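Local coordinates for phosphonomutase (Burkholderia cenocepacia J2315, PDB 4MG4), which belongs to the phosphomutase family of TIM-barrel proteins, with a precise function that remains undefined, at residues A[89-95]-A[116-122]. Numbering follows the deposited sequence.
Sequences VTVDLES and AIGCNLE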
ATOM      1  N   VAL A  89      -1.664  17.557   5.324  1.00 11.65           N
ATOM      2  CA  VAL A  89      -1.936  16.167   5.701  1.00 10.56           C
ATOM      3  C   VAL A  89      -2.386  16.145   7.148  1.00 10.47           C
ATOM      4  O   VAL A  89      -1.651  16.666   8.029  1.00 10.27           O
ATOM      5  CB  VAL A  89      -0.690  15.249   5.554  1.00 10.89           C
ATOM      6  CG1 VAL A  89      -0.981  13.842   6.063  1.00 11.12           C
ATOM      7  CG2 VAL A  89      -0.251  15.239   4.099  1.00 11.46           C
ATOM      8  N   THR A  90      -3.513  15.482   7.410  1.00  9.93           N
ATOM      9  CA  THR A  90      -3.980  15.215   8.772  1.00 10.12           C
ATOM     10  C   THR A  90      -3.837  13.744   9.064  1.00 10.31           C
ATOM     11  O   THR A  90      -4.014  12.899   8.131  1.00 11.16           O
ATOM     12  CB  THR A  90      -5.419  15.715   8.966  1.00 10.74           C
ATOM     13  OG1 THR A  90      -5.794  15.594  10.352  1.00 10.85           O
ATOM     14  CG2 THR A  90      -6.396  15.060   8.023  1.00 10.77           C
ATOM     15  N   VAL A  91      -3.550  13.415  10.329  1.00 10.26           N
ATOM     16  CA  VAL A  91      -3.258  12.035  10.697  1.00 10.82           C
ATOM     17  C   VAL A  91      -4.243  11.496  11.716  1.00 11.08           C
ATOM     18  O   VAL A  91      -4.497  12.111  12.749  1.00 10.90           O
ATOM     19  CB  VAL A  91      -1.797  11.887  11.181  1.00 11.06           C
ATOM     20  CG1 VAL A  91      -1.504  12.715  12.417  1.00 11.12           C
ATOM     21  CG2 VAL A  91      -1.505  10.442  11.542  1.00 11.58           C
ATOM     22  N   ASP A  92      -4.719  10.278  11.477  1.00 11.71           N
ATOM     23  CA  ASP A  92      -5.534   9.565  12.444  1.00 11.97           C
ATOM     24  C   ASP A  92      -4.651   8.987  13.522  1.00 12.80           C
ATOM     25  O   ASP A  92      -3.870   8.055  13.270  1.00 13.31           O
ATOM     26  CB  ASP A  92      -6.345   8.479  11.747  1.00 13.57           C
ATOM     27  CG  ASP A  92      -7.268   7.702  12.672  1.00 14.79           C
ATOM     28  OD1 ASP A  92      -7.371   7.986  13.872  1.00 14.94           O
ATOM     29  OD2 ASP A  92      -7.948   6.783  12.093  1.00 17.81           O
ATOM     30  N   LEU A  93      -4.728   9.548  14.712  1.00 11.30           N
ATOM     31  CA  LEU A  93      -3.943   9.035  15.872  1.00 12.20           C
ATOM     32  C   LEU A  93      -4.730   8.123  16.806  1.00 12.20           C
ATOM     33  O   LEU A  93      -4.281   7.845  17.928  1.00 12.46           O
ATOM     34  CB  LEU A  93      -3.379  10.200  16.652  1.00 11.97           C
ATOM     35  CG  LEU A  93      -2.430  11.059  15.810  1.00 12.65           C
ATOM     36  CD1 LEU A  93      -1.982  12.253  16.602  1.00 13.51           C
ATOM     37  CD2 LEU A  93      -1.215  10.280  15.297  1.00 13.19           C
ATOM     38  N   GLU A  94      -5.914   7.697  16.378  1.00 13.38           N
ATOM     39  CA  GLU A  94      -6.763   6.813  17.170  1.00 14.82           C
ATOM     40  C   GLU A  94      -6.978   7.447  18.545  1.00 14.24           C
ATOM     41  O   GLU A  94      -7.333   8.620  18.585  1.00 14.33           O
ATOM     42  CB  GLU A  94      -6.176   5.397  17.215  1.00 18.21           C
ATOM     43  CG  GLU A  94      -6.212   4.792  15.813  1.00 20.99           C
ATOM     44  CD  GLU A  94      -5.775   3.336  15.812  1.00 24.96           C
ATOM     45  OE1 GLU A  94      -6.613   2.525  16.246  1.00 29.20           O
ATOM     46  OE2 GLU A  94      -4.610   3.037  15.426  1.00 27.19           O
ATOM     47  N   SER A  95      -6.762   6.718  19.659  1.00 14.50           N
ATOM     48  CA  SER A  95      -6.955   7.295  21.002  1.00 15.40           C
ATOM     49  C   SER A  95      -5.754   8.111  21.482  1.00 14.33           C
ATOM     50  O   SER A  95      -5.808   8.685  22.564  1.00 14.69           O
ATOM     51  CB  SER A  95      -7.298   6.167  22.023  1.00 17.56           C
ATOM     52  OG  SER A  95      -6.167   5.399  22.251  1.00 21.40           O
ATOM     53  N   ALA A 116       2.638  16.412   9.966  1.00 12.81           N
ATOM     54  CA  ALA A 116       1.161  16.558   9.974  1.00 12.19           C
ATOM     55  C   ALA A 116       0.752  17.930  10.464  1.00 12.04           C
ATOM     56  O   ALA A 116       1.417  18.498  11.345  1.00 11.84           O
ATOM     57  CB  ALA A 116       0.483  15.512  10.826  1.00 12.90           C
ATOM     58  N   ILE A 117      -0.402  18.437   9.974  1.00 10.90           N
ATOM     59  CA  ILE A 117      -0.952  19.723  10.431  1.00 10.86           C
ATOM     60  C   ILE A 117      -2.303  19.583  11.143  1.00 10.48           C
ATOM     61  O   ILE A 117      -2.977  20.561  11.432  1.00 10.08           O
ATOM     62  CB  ILE A 117      -0.991  20.749   9.268  1.00 11.75           C
ATOM     63  CG1 ILE A 117      -1.682  20.216   8.020  1.00 11.89           C
ATOM     64  CG2 ILE A 117       0.449  21.091   8.921  1.00 12.89           C
ATOM     65  CD1 ILE A 117      -3.113  19.770   8.204  1.00 11.86           C
ATOM     66  N   GLY A 118      -2.673  18.345  11.432  1.00 10.16           N
ATOM     67  CA  GLY A 118      -3.809  18.081  12.290  1.00  9.91           C
ATOM     68  C   GLY A 118      -3.934  16.612  12.569  1.00  9.97           C
ATOM     69  O   GLY A 118      -3.105  15.793  12.072  1.00  9.32           O
ATOM     70  N   CYS A 119      -4.930  16.251  13.378  1.00  9.46           N
ATOM     71  CA  CYS A 119      -5.152  14.878  13.744  1.00  9.97           C
ATOM     72  C   CYS A 119      -6.611  14.576  13.996  1.00  9.50           C
ATOM     73  O   CYS A 119      -7.446  15.486  14.167  1.00  9.04           O
ATOM     74  CB  CYS A 119      -4.339  14.445  14.972  1.00 10.72           C
ATOM     75  SG  CYS A 119      -4.880  15.244  16.493  1.00 11.36           S
ATOM     76  N   ASN A 120      -6.927  13.283  13.991  1.00  9.68           N
ATOM     77  CA  ASN A 120      -8.128  12.800  14.674  1.00  9.55           C
ATOM     78  C   ASN A 120      -7.694  12.152  15.981  1.00 10.37           C
ATOM     79  O   ASN A 120      -6.717  11.347  15.998  1.00 10.97           O
ATOM     80  CB  ASN A 120      -8.875  11.735  13.914  1.00  9.77           C
ATOM     81  CG  ASN A 120      -9.761  12.303  12.811  1.00  9.91           C
ATOM     82  OD1 ASN A 120      -9.559  13.423  12.339  1.00  9.41           O
ATOM     83  ND2 ASN A 120     -10.752  11.514  12.403  1.00 10.46           N
ATOM     84  N   LEU A 121      -8.395  12.515  17.057  1.00 10.44           N
ATOM     85  CA  LEU A 121      -8.100  11.965  18.401  1.00 11.30           C
ATOM     86  C   LEU A 121      -9.424  11.506  18.974  1.00 11.22           C
ATOM     87  O   LEU A 121     -10.354  12.304  19.090  1.00 10.73           O
ATOM     88  CB  LEU A 121      -7.466  13.042  19.304  1.00 11.80           C
ATOM     89  CG  LEU A 121      -7.058  12.675  20.725  1.00 12.81           C
ATOM     90  CD1 LEU A 121      -6.016  11.576  20.693  1.00 13.29           C
ATOM     91  CD2 LEU A 121      -6.514  13.921  21.391  1.00 12.60           C
ATOM     92  N   GLU A 122      -9.508  10.228  19.309  1.00 11.63           N
ATOM     93  CA  GLU A 122     -10.730   9.540  19.636  1.00 12.76           C
ATOM     94  C   GLU A 122     -10.865   9.288  21.144  1.00 12.74           C
ATOM     95  O   GLU A 122      -9.863   9.014  21.845  1.00 12.30           O
ATOM     96  CB  GLU A 122     -10.664   8.199  18.882  1.00 16.58           C
ATOM     97  CG  GLU A 122     -11.886   7.349  18.865  1.00 19.57           C
ATOM     98  CD  GLU A 122     -11.675   6.118  17.957  1.00 22.09           C
ATOM     99  OE1 GLU A 122     -10.670   6.141  17.182  1.00 21.05           O
ATOM    100  OE2 GLU A 122     -12.548   5.210  17.950  1.00 24.86           O
TER
HETATM  101  O   HOH W   1      -7.871  16.877  11.548  1.00  8.75           O
HETATM  102  O   HOH W   2      -7.285  13.354  10.808  1.00 10.93           O
HETATM  103  O   HOH W   3      -9.375   8.670  15.709  1.00 26.86           O
HETATM  104  O   HOH W   4      -9.086   3.085  16.827  1.00 32.98           O
HETATM  105  O   HOH W   5      -8.202  10.383  23.853  1.00 17.35           O
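Adjacent strands of a TIM barrel are paired in parallel, and N120, V89 and E122, the residues most covered here, mark how such a pairing runs from end to end. At its start V89 O accepts from I117 N at 2.9 Å. In the middle N120 is held through its backbone, its N donating to V91 O and its O receiving L93 N, both at 3.0 Å; its side chain, on the same face as T90 and D92, reaches T90 OG1 through a water while OD1 also accepts from N158. Past strand 89-92 the chain turns, D92 OD1 taking the E94 amide in an Asx turn, yet E122 N still finds E94 O at 2.8 Å. On the other face V91 CG1 meets C119 CB at 4.2 Å, and L93 CD1, from the loop beyond the strand, reaches the same CB at 3.6 Å. Helix 101-113, the crossover of this beta-alpha-beta unit, covers that face together with helix 71-84, while strands 50-52 and 156-160 continue the barrel on either side.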